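Local coordinates for Sca-family protein (Rickettsia rickettsii, PDB 4LQ8) that probably acts in cell adhesion as the rickettsial surface cell antigen Sca4, of which this chain is the N-terminal head region, at residues Leu273-Ser277 with Gln322-Val326; Phe226-Leu230 with Phe259-Tyr263; Tyr311-Met315 with Val326-Gln330; Thr287-Ala293 with Leu304-Gly309; Glu145-Tyr149 with Ser277-Pro281. All blocks are in the same frame, centred on the assembly; numbering follows the deposited sequence.

Interaction 1. Residues Leu273-Ser277 with Gln322-Val326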
# COMPACT_ATOMS: atom_id res chain seq x y z
N LEU A 273 -10.22 -4.39 -9.48
CA LEU A 273 -9.07 -3.84 -8.76
C LEU A 273 -8.30 -2.86 -9.65
O LEU A 273 -7.70 -3.27 -10.64
CB LEU A 273 -8.19 -4.96 -8.21
CG LEU A 273 -6.93 -4.56 -7.40
CD1 LEU A 273 -7.29 -3.69 -6.17
CD2 LEU A 273 -6.18 -5.81 -6.96
N LYS A 274 -8.36 -1.56 -9.31
CA LYS A 274 -7.73 -0.50 -10.11
C LYS A 274 -6.45 0.03 -9.50
O LYS A 274 -5.59 0.58 -10.20
CB LYS A 274 -8.73 0.69 -10.29
CG LYS A 274 -10.05 0.31 -11.00
CD LYS A 274 -9.89 0.15 -12.50
CE LYS A 274 -11.16 -0.31 -13.16
NZ LYS A 274 -10.97 -0.50 -14.62
N GLU A 275 -6.35 -0.06 -8.17
CA GLU A 275 -5.22 0.55 -7.49
C GLU A 275 -5.05 -0.01 -6.11
O GLU A 275 -6.01 -0.50 -5.51
CB GLU A 275 -5.50 2.07 -7.36
CG GLU A 275 -4.28 2.97 -7.38
CD GLU A 275 -3.40 2.85 -8.61
OE1 GLU A 275 -2.45 2.05 -8.57
OE2 GLU A 275 -3.67 3.54 -9.62
N ILE A 276 -3.82 0.06 -5.62
CA ILE A 276 -3.44 -0.27 -4.25
C ILE A 276 -2.47 0.81 -3.80
O ILE A 276 -1.96 1.57 -4.63
CB ILE A 276 -2.85 -1.70 -4.06
CG1 ILE A 276 -1.47 -1.86 -4.81
CG2 ILE A 276 -3.87 -2.80 -4.42
CD1 ILE A 276 -0.69 -3.17 -4.43
N SER A 277 -2.22 0.89 -2.50
CA SER A 277 -1.19 1.79 -1.97
C SER A 277 -0.70 1.25 -0.65
O SER A 277 -1.39 0.48 0.01
CB SER A 277 -1.70 3.22 -1.81
OG SER A 277 -2.33 3.46 -0.56
N GLN A 322 -4.48 -0.72 -15.84
CA GLN A 322 -3.83 0.57 -16.10
C GLN A 322 -3.64 1.44 -14.85
O GLN A 322 -3.71 2.66 -14.94
CB GLN A 322 -4.58 1.35 -17.21
CG GLN A 322 -4.86 0.58 -18.51
CD GLN A 322 -3.61 -0.06 -19.07
OE1 GLN A 322 -3.47 -1.29 -19.06
NE2 GLN A 322 -2.68 0.76 -19.55
N GLY A 323 -3.40 0.80 -13.71
CA GLY A 323 -3.17 1.53 -12.47
C GLY A 323 -1.82 2.22 -12.46
O GLY A 323 -0.96 1.95 -13.29
N GLN A 324 -1.63 3.11 -11.51
CA GLN A 324 -0.40 3.88 -11.39
C GLN A 324 0.59 3.34 -10.38
O GLN A 324 1.74 3.79 -10.34
CB GLN A 324 -0.75 5.32 -11.08
CG GLN A 324 -1.52 6.00 -12.21
CD GLN A 324 -1.93 7.39 -11.81
OE1 GLN A 324 -1.47 7.96 -10.82
NE2 GLN A 324 -2.86 7.94 -12.55
N SER A 325 0.17 2.37 -9.55
CA SER A 325 1.04 1.78 -8.54
C SER A 325 2.31 1.23 -9.15
O SER A 325 2.29 0.62 -10.23
CB SER A 325 0.33 0.65 -7.80
OG SER A 325 -0.61 1.20 -6.90
N VAL A 326 3.43 1.48 -8.47
CA VAL A 326 4.71 0.91 -8.86
C VAL A 326 5.16 0.03 -7.68
O VAL A 326 4.82 0.31 -6.53
CB VAL A 326 5.73 1.98 -9.35
CG1 VAL A 326 5.26 2.58 -10.66
CG2 VAL A 326 5.93 3.07 -8.31

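Interaction 2. Residues Phe226-Leu230 with Phe259-Tyr263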
# COMPACT_ATOMS: atom_id res chain seq x y z
N PHE A 226 -7.33 -10.52 0.18
CA PHE A 226 -7.94 -9.54 -0.73
C PHE A 226 -8.35 -10.18 -2.06
O PHE A 226 -7.54 -10.90 -2.64
CB PHE A 226 -7.01 -8.34 -0.99
CG PHE A 226 -6.64 -7.54 0.24
CD1 PHE A 226 -7.47 -6.52 0.71
CD2 PHE A 226 -5.44 -7.78 0.90
CE1 PHE A 226 -7.12 -5.78 1.84
CE2 PHE A 226 -5.10 -7.05 2.04
CZ PHE A 226 -5.93 -6.03 2.49
N PRO A 227 -9.60 -9.97 -2.54
CA PRO A 227 -9.99 -10.58 -3.82
C PRO A 227 -9.27 -9.90 -5.00
O PRO A 227 -8.90 -8.73 -4.90
CB PRO A 227 -11.52 -10.39 -3.87
CG PRO A 227 -11.77 -9.19 -3.03
CD PRO A 227 -10.69 -9.13 -1.98
N ILE A 228 -8.97 -10.68 -6.04
CA ILE A 228 -8.31 -10.18 -7.26
C ILE A 228 -9.40 -9.86 -8.24
O ILE A 228 -9.52 -8.72 -8.67
CB ILE A 228 -7.25 -11.19 -7.83
CG1 ILE A 228 -6.21 -11.61 -6.76
CG2 ILE A 228 -6.58 -10.65 -9.10
CD1 ILE A 228 -5.45 -10.45 -6.08
N LYS A 229 -10.24 -10.85 -8.54
CA LYS A 229 -11.38 -10.73 -9.44
C LYS A 229 -12.66 -11.08 -8.68
O LYS A 229 -12.71 -12.07 -7.96
CB LYS A 229 -11.18 -11.60 -10.69
CG LYS A 229 -10.14 -10.97 -11.63
CD LYS A 229 -10.04 -11.67 -12.97
CE LYS A 229 -8.94 -11.08 -13.82
NZ LYS A 229 -7.60 -11.53 -13.35
N LEU A 230 -13.65 -10.21 -8.78
CA LEU A 230 -14.91 -10.41 -8.06
C LEU A 230 -16.00 -10.79 -9.03
O LEU A 230 -16.02 -10.31 -10.17
CB LEU A 230 -15.26 -9.16 -7.23
CG LEU A 230 -14.30 -8.85 -6.07
CD1 LEU A 230 -13.10 -7.99 -6.55
CD2 LEU A 230 -15.00 -8.14 -4.96
N PHE A 259 -2.52 -0.20 4.32
CA PHE A 259 -2.48 -0.87 3.04
C PHE A 259 -3.88 -0.59 2.48
O PHE A 259 -4.86 -0.87 3.17
CB PHE A 259 -2.22 -2.37 3.16
CG PHE A 259 -2.23 -3.01 1.78
CD1 PHE A 259 -1.16 -2.85 0.91
CD2 PHE A 259 -3.34 -3.75 1.36
CE1 PHE A 259 -1.20 -3.41 -0.38
CE2 PHE A 259 -3.37 -4.32 0.07
CZ PHE A 259 -2.30 -4.13 -0.78
N THR A 260 -3.97 0.03 1.30
CA THR A 260 -5.28 0.33 0.72
C THR A 260 -5.47 -0.43 -0.57
O THR A 260 -4.49 -0.76 -1.22
CB THR A 260 -5.53 1.86 0.59
OG1 THR A 260 -4.80 2.38 -0.52
CG2 THR A 260 -5.22 2.66 1.89
N ALA A 261 -6.74 -0.72 -0.92
CA ALA A 261 -7.11 -1.44 -2.13
C ALA A 261 -8.38 -0.78 -2.69
O ALA A 261 -9.32 -0.49 -1.94
CB ALA A 261 -7.33 -2.92 -1.83
N HIS A 262 -8.35 -0.48 -3.99
CA HIS A 262 -9.37 0.30 -4.70
C HIS A 262 -10.00 -0.46 -5.83
O HIS A 262 -9.34 -0.78 -6.81
CB HIS A 262 -8.73 1.63 -5.14
CG HIS A 262 -8.03 2.28 -4.00
ND1 HIS A 262 -8.74 2.95 -3.00
CD2 HIS A 262 -6.72 2.23 -3.64
CE1 HIS A 262 -7.84 3.32 -2.10
NE2 HIS A 262 -6.61 2.90 -2.45
N TYR A 263 -11.27 -0.81 -5.66
CA TYR A 263 -12.04 -1.59 -6.61
C TYR A 263 -13.15 -0.72 -7.15
O TYR A 263 -13.97 -0.22 -6.38
CB TYR A 263 -12.66 -2.84 -5.93
CG TYR A 263 -11.67 -3.78 -5.27
CD1 TYR A 263 -11.17 -3.51 -4.00
CD2 TYR A 263 -11.30 -4.97 -5.88
CE1 TYR A 263 -10.33 -4.42 -3.35
CE2 TYR A 263 -10.45 -5.88 -5.25
CZ TYR A 263 -9.96 -5.60 -3.99
OH TYR A 263 -9.11 -6.48 -3.39

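Interaction 3. Residues Tyr311-Met315 with Val326-Gln330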
# COMPACT_ATOMS: atom_id res chain seq x y z
N TYR A 311 0.41 -9.60 -2.67
CA TYR A 311 0.87 -8.31 -3.16
C TYR A 311 1.23 -8.39 -4.64
O TYR A 311 0.78 -7.53 -5.41
CB TYR A 311 2.07 -7.83 -2.35
CG TYR A 311 2.61 -6.50 -2.83
CD1 TYR A 311 1.94 -5.31 -2.53
CD2 TYR A 311 3.79 -6.43 -3.57
CE1 TYR A 311 2.45 -4.08 -2.95
CE2 TYR A 311 4.30 -5.20 -3.98
CZ TYR A 311 3.62 -4.03 -3.68
OH TYR A 311 4.10 -2.81 -4.08
N LYS A 312 2.00 -9.43 -5.06
CA LYS A 312 2.35 -9.65 -6.47
C LYS A 312 1.10 -9.88 -7.34
O LYS A 312 1.03 -9.34 -8.44
CB LYS A 312 3.36 -10.81 -6.63
CG LYS A 312 4.71 -10.58 -5.89
CD LYS A 312 5.53 -9.35 -6.34
CE LYS A 312 6.69 -9.03 -5.39
NZ LYS A 312 7.67 -8.07 -5.97
N GLU A 313 0.12 -10.66 -6.87
CA GLU A 313 -1.14 -10.89 -7.61
C GLU A 313 -1.92 -9.57 -7.79
O GLU A 313 -2.45 -9.32 -8.87
CB GLU A 313 -2.06 -11.85 -6.84
CG GLU A 313 -1.85 -13.32 -7.11
CD GLU A 313 -2.64 -14.21 -6.16
OE1 GLU A 313 -3.71 -13.77 -5.66
OE2 GLU A 313 -2.18 -15.35 -5.90
N MET A 314 -1.99 -8.75 -6.71
CA MET A 314 -2.68 -7.45 -6.73
C MET A 314 -1.94 -6.48 -7.63
O MET A 314 -2.56 -5.81 -8.43
CB MET A 314 -2.86 -6.88 -5.31
CG MET A 314 -3.80 -7.70 -4.47
SD MET A 314 -3.96 -7.05 -2.80
CE MET A 314 -5.34 -5.90 -3.03
N MET A 315 -0.60 -6.44 -7.53
CA MET A 315 0.23 -5.58 -8.40
C MET A 315 -0.03 -5.94 -9.88
O MET A 315 -0.32 -5.04 -10.67
CB MET A 315 1.72 -5.68 -8.05
CG MET A 315 2.13 -4.74 -6.91
SD MET A 315 1.70 -2.97 -7.13
CE MET A 315 2.71 -2.57 -8.57
N VAL A 326 3.43 1.48 -8.47
CA VAL A 326 4.71 0.91 -8.86
C VAL A 326 5.16 0.03 -7.68
O VAL A 326 4.82 0.31 -6.53
CB VAL A 326 5.73 1.98 -9.35
CG1 VAL A 326 5.26 2.58 -10.66
CG2 VAL A 326 5.93 3.07 -8.31
N ASP A 327 5.87 -1.06 -7.99
CA ASP A 327 6.21 -2.09 -7.01
C ASP A 327 6.96 -1.55 -5.76
O ASP A 327 6.45 -1.71 -4.64
CB ASP A 327 6.93 -3.27 -7.67
CG ASP A 327 7.08 -4.42 -6.72
OD1 ASP A 327 7.78 -4.27 -5.72
OD2 ASP A 327 6.41 -5.44 -6.92
N LEU A 328 8.13 -0.96 -5.94
CA LEU A 328 8.93 -0.37 -4.83
C LEU A 328 9.00 -1.26 -3.56
O LEU A 328 8.74 -0.79 -2.45
CB LEU A 328 8.46 1.07 -4.49
CG LEU A 328 8.37 2.10 -5.63
CD1 LEU A 328 7.91 3.46 -5.10
CD2 LEU A 328 9.72 2.25 -6.35
N SER A 329 9.32 -2.55 -3.73
CA SER A 329 9.38 -3.49 -2.62
C SER A 329 10.61 -4.38 -2.64
O SER A 329 11.23 -4.55 -3.69
CB SER A 329 8.10 -4.31 -2.51
OG SER A 329 8.14 -5.39 -3.43
N GLN A 330 11.01 -4.89 -1.48
CA GLN A 330 12.19 -5.74 -1.38
C GLN A 330 11.96 -6.84 -0.34
O GLN A 330 11.55 -6.55 0.78
CB GLN A 330 13.46 -4.92 -0.98
CG GLN A 330 13.83 -3.70 -1.85
CD GLN A 330 13.16 -2.40 -1.42
OE1 GLN A 330 13.26 -1.96 -0.26
NE2 GLN A 330 12.51 -1.72 -2.36
O HOH W 1 9.75 -7.71 -4.00

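Interaction 4. Residues Thr287-Ala293 with Leu304-Gly309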
# COMPACT_ATOMS: atom_id res chain seq x y z
N THR A 287 11.41 -14.52 1.64
CA THR A 287 11.44 -14.63 0.16
C THR A 287 10.21 -15.33 -0.44
O THR A 287 9.92 -15.13 -1.63
CB THR A 287 12.73 -15.40 -0.26
OG1 THR A 287 13.84 -14.92 0.48
CG2 THR A 287 13.04 -15.27 -1.75
N GLY A 288 9.55 -16.16 0.34
CA GLY A 288 8.40 -16.92 -0.13
C GLY A 288 7.16 -16.09 -0.32
O GLY A 288 7.11 -14.92 0.08
N ASP A 289 6.13 -16.70 -0.90
CA ASP A 289 4.83 -16.10 -1.17
C ASP A 289 4.06 -15.79 0.11
O ASP A 289 3.21 -14.90 0.10
CB ASP A 289 4.00 -17.04 -2.07
CG ASP A 289 4.43 -17.02 -3.52
OD1 ASP A 289 5.23 -16.13 -3.88
OD2 ASP A 289 3.97 -17.88 -4.28
N ASP A 290 4.39 -16.49 1.21
CA ASP A 290 3.75 -16.32 2.51
C ASP A 290 4.42 -15.22 3.34
O ASP A 290 3.94 -14.91 4.44
CB ASP A 290 3.72 -17.66 3.28
CG ASP A 290 5.09 -18.27 3.57
OD1 ASP A 290 6.04 -18.05 2.77
OD2 ASP A 290 5.22 -19.00 4.57
N ALA A 291 5.55 -14.65 2.84
CA ALA A 291 6.28 -13.58 3.55
C ALA A 291 5.35 -12.35 3.77
O ALA A 291 4.76 -11.83 2.82
CB ALA A 291 7.52 -13.19 2.78
N ILE A 292 5.20 -11.92 5.02
CA ILE A 292 4.34 -10.81 5.37
C ILE A 292 5.00 -9.47 5.04
O ILE A 292 6.20 -9.31 5.19
CB ILE A 292 3.83 -10.92 6.85
CG1 ILE A 292 2.56 -10.03 7.09
CG2 ILE A 292 4.93 -10.64 7.87
CD1 ILE A 292 1.24 -10.50 6.27
N ALA A 293 4.19 -8.51 4.56
CA ALA A 293 4.67 -7.17 4.26
C ALA A 293 4.99 -6.48 5.57
O ALA A 293 4.28 -6.68 6.55
CB ALA A 293 3.58 -6.37 3.53
N LEU A 304 1.97 -5.19 7.46
CA LEU A 304 0.75 -4.86 6.73
C LEU A 304 0.01 -6.19 6.51
O LEU A 304 0.63 -7.24 6.61
CB LEU A 304 1.04 -4.11 5.41
CG LEU A 304 1.82 -2.76 5.55
CD1 LEU A 304 1.99 -2.13 4.21
CD2 LEU A 304 1.04 -1.76 6.36
N ALA A 305 -1.31 -6.14 6.22
CA ALA A 305 -2.15 -7.34 6.10
C ALA A 305 -2.09 -8.00 4.73
O ALA A 305 -3.09 -8.51 4.24
CB ALA A 305 -3.59 -6.98 6.46
N VAL A 306 -0.93 -7.98 4.10
CA VAL A 306 -0.76 -8.53 2.76
C VAL A 306 0.53 -9.36 2.66
O VAL A 306 1.59 -8.93 3.15
CB VAL A 306 -0.88 -7.39 1.68
CG1 VAL A 306 0.35 -6.45 1.66
CG2 VAL A 306 -1.20 -7.94 0.30
N THR A 307 0.44 -10.54 2.10
CA THR A 307 1.64 -11.37 1.95
C THR A 307 2.28 -11.01 0.62
O THR A 307 1.65 -10.37 -0.21
CB THR A 307 1.29 -12.87 1.97
OG1 THR A 307 0.43 -13.14 0.86
CG2 THR A 307 0.67 -13.34 3.31
N ARG A 308 3.51 -11.49 0.38
CA ARG A 308 4.20 -11.25 -0.88
C ARG A 308 3.45 -11.80 -2.10
O ARG A 308 3.34 -11.10 -3.11
CB ARG A 308 5.62 -11.81 -0.82
CG ARG A 308 6.54 -10.97 -1.67
CD ARG A 308 7.37 -11.76 -2.62
NE ARG A 308 8.51 -10.93 -3.00
CZ ARG A 308 9.69 -11.40 -3.36
NH1 ARG A 308 9.91 -12.70 -3.42
NH2 ARG A 308 10.67 -10.56 -3.69
N GLY A 309 2.93 -13.01 -1.97
CA GLY A 309 2.17 -13.65 -3.04
C GLY A 309 0.92 -12.86 -3.36
O GLY A 309 0.64 -12.59 -4.52

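Interaction 5. Residues Glu145-Tyr149 with Ser277-Pro281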
# COMPACT_ATOMS: atom_id res chain seq x y z
N GLU A 145 3.04 10.19 3.93
CA GLU A 145 2.17 9.02 4.08
C GLU A 145 1.17 9.20 5.22
O GLU A 145 -0.02 8.97 5.01
CB GLU A 145 2.99 7.73 4.27
CG GLU A 145 3.54 7.19 2.97
CD GLU A 145 4.83 6.41 3.10
OE1 GLU A 145 5.29 6.18 4.24
OE2 GLU A 145 5.38 6.00 2.05
N ILE A 146 1.65 9.63 6.40
CA ILE A 146 0.82 9.86 7.59
C ILE A 146 -0.22 10.96 7.28
O ILE A 146 -1.41 10.75 7.52
CB ILE A 146 1.71 10.17 8.84
CG1 ILE A 146 2.47 8.89 9.30
CG2 ILE A 146 0.88 10.80 10.00
CD1 ILE A 146 3.70 9.16 10.17
N ALA A 147 0.24 12.10 6.72
CA ALA A 147 -0.63 13.22 6.37
C ALA A 147 -1.58 12.84 5.23
O ALA A 147 -2.74 13.21 5.27
CB ALA A 147 0.21 14.44 5.98
N GLY A 148 -1.07 12.09 4.25
CA GLY A 148 -1.82 11.62 3.10
C GLY A 148 -2.99 10.75 3.48
O GLY A 148 -4.12 11.02 3.05
N TYR A 149 -2.74 9.70 4.31
CA TYR A 149 -3.80 8.80 4.76
C TYR A 149 -4.83 9.53 5.61
O TYR A 149 -6.02 9.30 5.42
CB TYR A 149 -3.24 7.54 5.45
CG TYR A 149 -2.58 6.57 4.48
CD1 TYR A 149 -3.30 6.03 3.42
CD2 TYR A 149 -1.25 6.19 4.63
CE1 TYR A 149 -2.70 5.18 2.50
CE2 TYR A 149 -0.64 5.31 3.72
CZ TYR A 149 -1.37 4.82 2.65
OH TYR A 149 -0.80 3.95 1.75
N SER A 277 -2.22 0.89 -2.50
CA SER A 277 -1.19 1.79 -1.97
C SER A 277 -0.70 1.25 -0.65
O SER A 277 -1.39 0.48 0.01
CB SER A 277 -1.70 3.22 -1.81
OG SER A 277 -2.33 3.46 -0.56
N SER A 278 0.47 1.72 -0.24
CA SER A 278 1.06 1.41 1.05
C SER A 278 2.19 2.38 1.31
O SER A 278 2.68 3.00 0.36
CB SER A 278 1.59 -0.03 1.05
OG SER A 278 2.85 -0.14 0.42
N PRO A 279 2.69 2.46 2.57
CA PRO A 279 3.96 3.18 2.79
C PRO A 279 5.07 2.52 1.95
O PRO A 279 5.01 1.30 1.71
CB PRO A 279 4.25 2.96 4.29
CG PRO A 279 3.00 2.49 4.85
CD PRO A 279 2.26 1.77 3.80
N LYS A 280 6.06 3.31 1.50
CA LYS A 280 7.15 2.84 0.65
C LYS A 280 8.53 3.23 1.22
O LYS A 280 8.63 4.27 1.85
CB LYS A 280 7.01 3.37 -0.82
CG LYS A 280 5.81 2.80 -1.61
CD LYS A 280 5.85 1.26 -1.76
CE LYS A 280 4.83 0.71 -2.73
NZ LYS A 280 3.47 0.62 -2.14
N PRO A 281 9.61 2.45 0.95
CA PRO A 281 9.63 1.15 0.25
C PRO A 281 8.96 0.08 1.12
O PRO A 281 9.03 0.13 2.35
CB PRO A 281 11.14 0.90 0.05
CG PRO A 281 11.78 1.55 1.23
CD PRO A 281 10.96 2.80 1.47
O HOH W 2 7.78 5.15 4.19

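Interaction 1. Residues Leu273-Ser277 with Gln322-Val326
A buried carboxylate joins a strand to the loop following a helix: Glu275, on strand 271-277, reaches across to 322-326, which leads from helix 308-320 toward strand 329-332. Its OE2 accepts a hydrogen bond from Gln324 N at 2.8 Å in a straight geometry (180°), and its OE1 accepts one from Ser325 N at 2.8 Å. Ser325 OG lies 2.6 Å from Glu275 OE1 and 2.7 Å from Ile276 O, so its single proton has two acceptors within reach. Lys274 and Glu275 form a classic beta bulge, both facing His262 of the neighbouring strand. Glycine suits position 323 because the chain passes so close, with Gly323 CA 3.5 Å from Lys274 O, that a CB would collide with that oxygen. Gln322, at positive phi, closes a Schellman motif, which ends the helix just before the loop meets the strand. Arg70 of helix 64-90 forms a salt bridge to OE2. The buried negative charge of Glu275 is thus met by backbone amides and a guanidinium.

Interaction 2. Residues Phe226-Leu230 with Phe259-Tyr263
The irregular loop 226-230 passes strand 258-265 without any backbone pairing: the nearest CA atoms, those of Phe226 and Ala261, stand 8.3 Å apart, and side chains fill the gap. On the strand, Phe259, Ala261 and Tyr263 direct their CB atoms toward the loop, whereas Thr260 points away; Thr260 OG1 is hydrogen-bonded to His262 NE2 at 2.7 Å. From the loop, Phe226 and Leu230 point inward, while Lys229 points away, as befits a charged residue at the surface. The Phe226 and Phe259 rings meet obliquely, with centroids 5.2 Å apart and planes at 56°, and Phe226 CZ comes within 3.6 Å of Phe259 CD2. A small alanine at position 261 leaves space for the Phe226 ring, whose CD1 is 4.4 Å from Ala261 CB. Tyr263 is long enough to span the gap and to serve two roles: its OH donates a hydrogen bond to Pro227 O at 2.7 Å, satisfying both groups, and its CD2 packs against Leu230 CD1 at 3.6 Å. Phe226 also packs on Met314 of helix 308-320 and on Leu239 and Met241 of strand 236-245, while His262 and Thr260 touch helix 64-90, so this strand of the mixed sheet has the loop and helix 308-320 on one face and helix 64-90 on the other.

Interaction 3. Residues Tyr311-Met315 with Val326-Gln330
The ring of Tyr311 packs against the side chains of Asp327 and Ser329, with CE2 3.6 Å from Asp327 OD2 and 3.9 Å from Ser329 OG. This is the return half of a beta-alpha-beta crossover: strand 306-307, helix 308-320, then strand 329-332, which runs parallel to strand 282-285. Tyr311 and Met315, four residues apart and therefore on one side of the helix, both point toward the returning chain. A tyrosine fits here because its ring can be buried while its OH still finds a partner, donating to Asp327 O at 2.7 Å. Met315 is flexible enough to pack against the backbone, with CE 3.5 Å from Asp327 N and 3.7 Å from Val326 C. The same helix face also reaches Ile276 of strand 271-277, which touches both Tyr311 and Met315. At the more open margin, charge replaces packing. Lys312 leaves the helix sideways, yet its long chain brings NZ to Asp327 OD2 for a salt bridge of 3.1 Å. The other carboxylate oxygen, Asp327 OD1, accepts a hydrogen bond from Ser329 OG at 2.6 Å. Between these residues the chain turns through Leu328, which has positive phi and psi. A single water completes the polar network, accepting from Lys312 NZ at 2.9 Å and donating to Ser329 OG at 2.9 Å.

Interaction 4. Residues Thr287-Ala293 with Leu304-Gly309
Four main-chain hydrogen bonds carry this contact. Gly309 N donates to Asp289 O (2.8 Å) and Arg308 N to Ala291 O (2.8 Å); further along, Ala293 N donates to Val306 O (3.0 Å) and Ala293 O accepts from Leu304 N (2.9 Å). The two bonds of Ala293 go to different residues because the chain turns a corner at Ala305. Between the bonded positions, Ile292 and Thr307 form an antiparallel non-hydrogen-bonded pair, their CA atoms 4.4 Å apart. The type I turn from Gly288 to Ala291 brings Asp289 O up to the start of helix 308-320. Thr307 is the N-cap of that helix, a place suited to a small side chain with a hydroxyl, and its OG1 caps the backbone N of Lys310. Glycine fits at the next turn of chain: Gly309 CA is 4.1 Å from Asp289 CA, and a CB on Gly309 would press tightly on Asp289 CB. Packing fills the other end. Ala293 CB, small enough to let the two segments approach, is 3.9 Å from Leu304 CB and 3.7 Å from Val306 CG1, while Ile292 CD1 reaches Leu304 O at 3.3 Å and Thr307 CG2 at 4.1 Å. Such geometry is that of an antiparallel strand pair running directly into an N-capped helix, here just beyond the hairpin of strands 292-297 and 300-304.

Interaction 5. Residues Glu145-Tyr149 with Ser277-Pro281
Glu145 and Tyr149, one turn apart on helix 135-155, supply the polar groups that meet the end of strand 271-277 and the loop that leads to strand 282-285. The backbone amide of Lys280 is satisfied by Glu145, donating to OE2 at 2.8 Å with a favourable angle of 159°. Its carbonyl is served as well: one water donates to Lys280 O at 2.6 Å and to Glu145 OE1 at 2.7 Å, spending both its protons on this bridge. The carboxylate receives further bonds from His297 at OE1 and from Gln77 at OE2, so a glutamate, rich in acceptor lone pairs, fits the site. One helical turn further on, Tyr149 OH and Ser277 OG are hydrogen-bonded at 2.8 Å, with either able to donate, and Ser277 OG also bonds to Thr260 OG1 of the adjacent strand. Within 277-281 the polar groups help one another: Lys280 NZ donates to Ser278 OG at 2.7 Å, and Ser278 OG donates to Pro279 O at 2.9 Å. Pro279 brings no backbone NH needing a partner and packs its ring beside the carboxylate, with CB 3.4 Å from Glu145 OE1. All six touching residues are buried, so the helix meets the strand end and loop here through matched donors and acceptors, with a buried carboxylate held by neighbours that donate to it.

Interactions 1 to 4 gather round helix 308-320, and interaction 5 joins helix 135-155 to the end of strand 271-277. Interactions 1 and 3 share Val326, and Ile276 CD1 of the first lies 3.6 Å from Tyr311 CE1 of the second, so strand 271-277, helix 308-320 and the loop after it meet in one packed region. Interactions 1 and 5 share Ser277, whose OG is 2.7 Å from Thr260 OG1 of interaction 2. Interaction 2 also reaches helix 308-320, with Phe226 CB 3.6 Å from Met314 CE, and touches interaction 4, where Phe226 CE2 is 3.3 Å from Ala305 O. Interaction 4 starts the helix that interaction 3 uses, their centres about 10 Å apart.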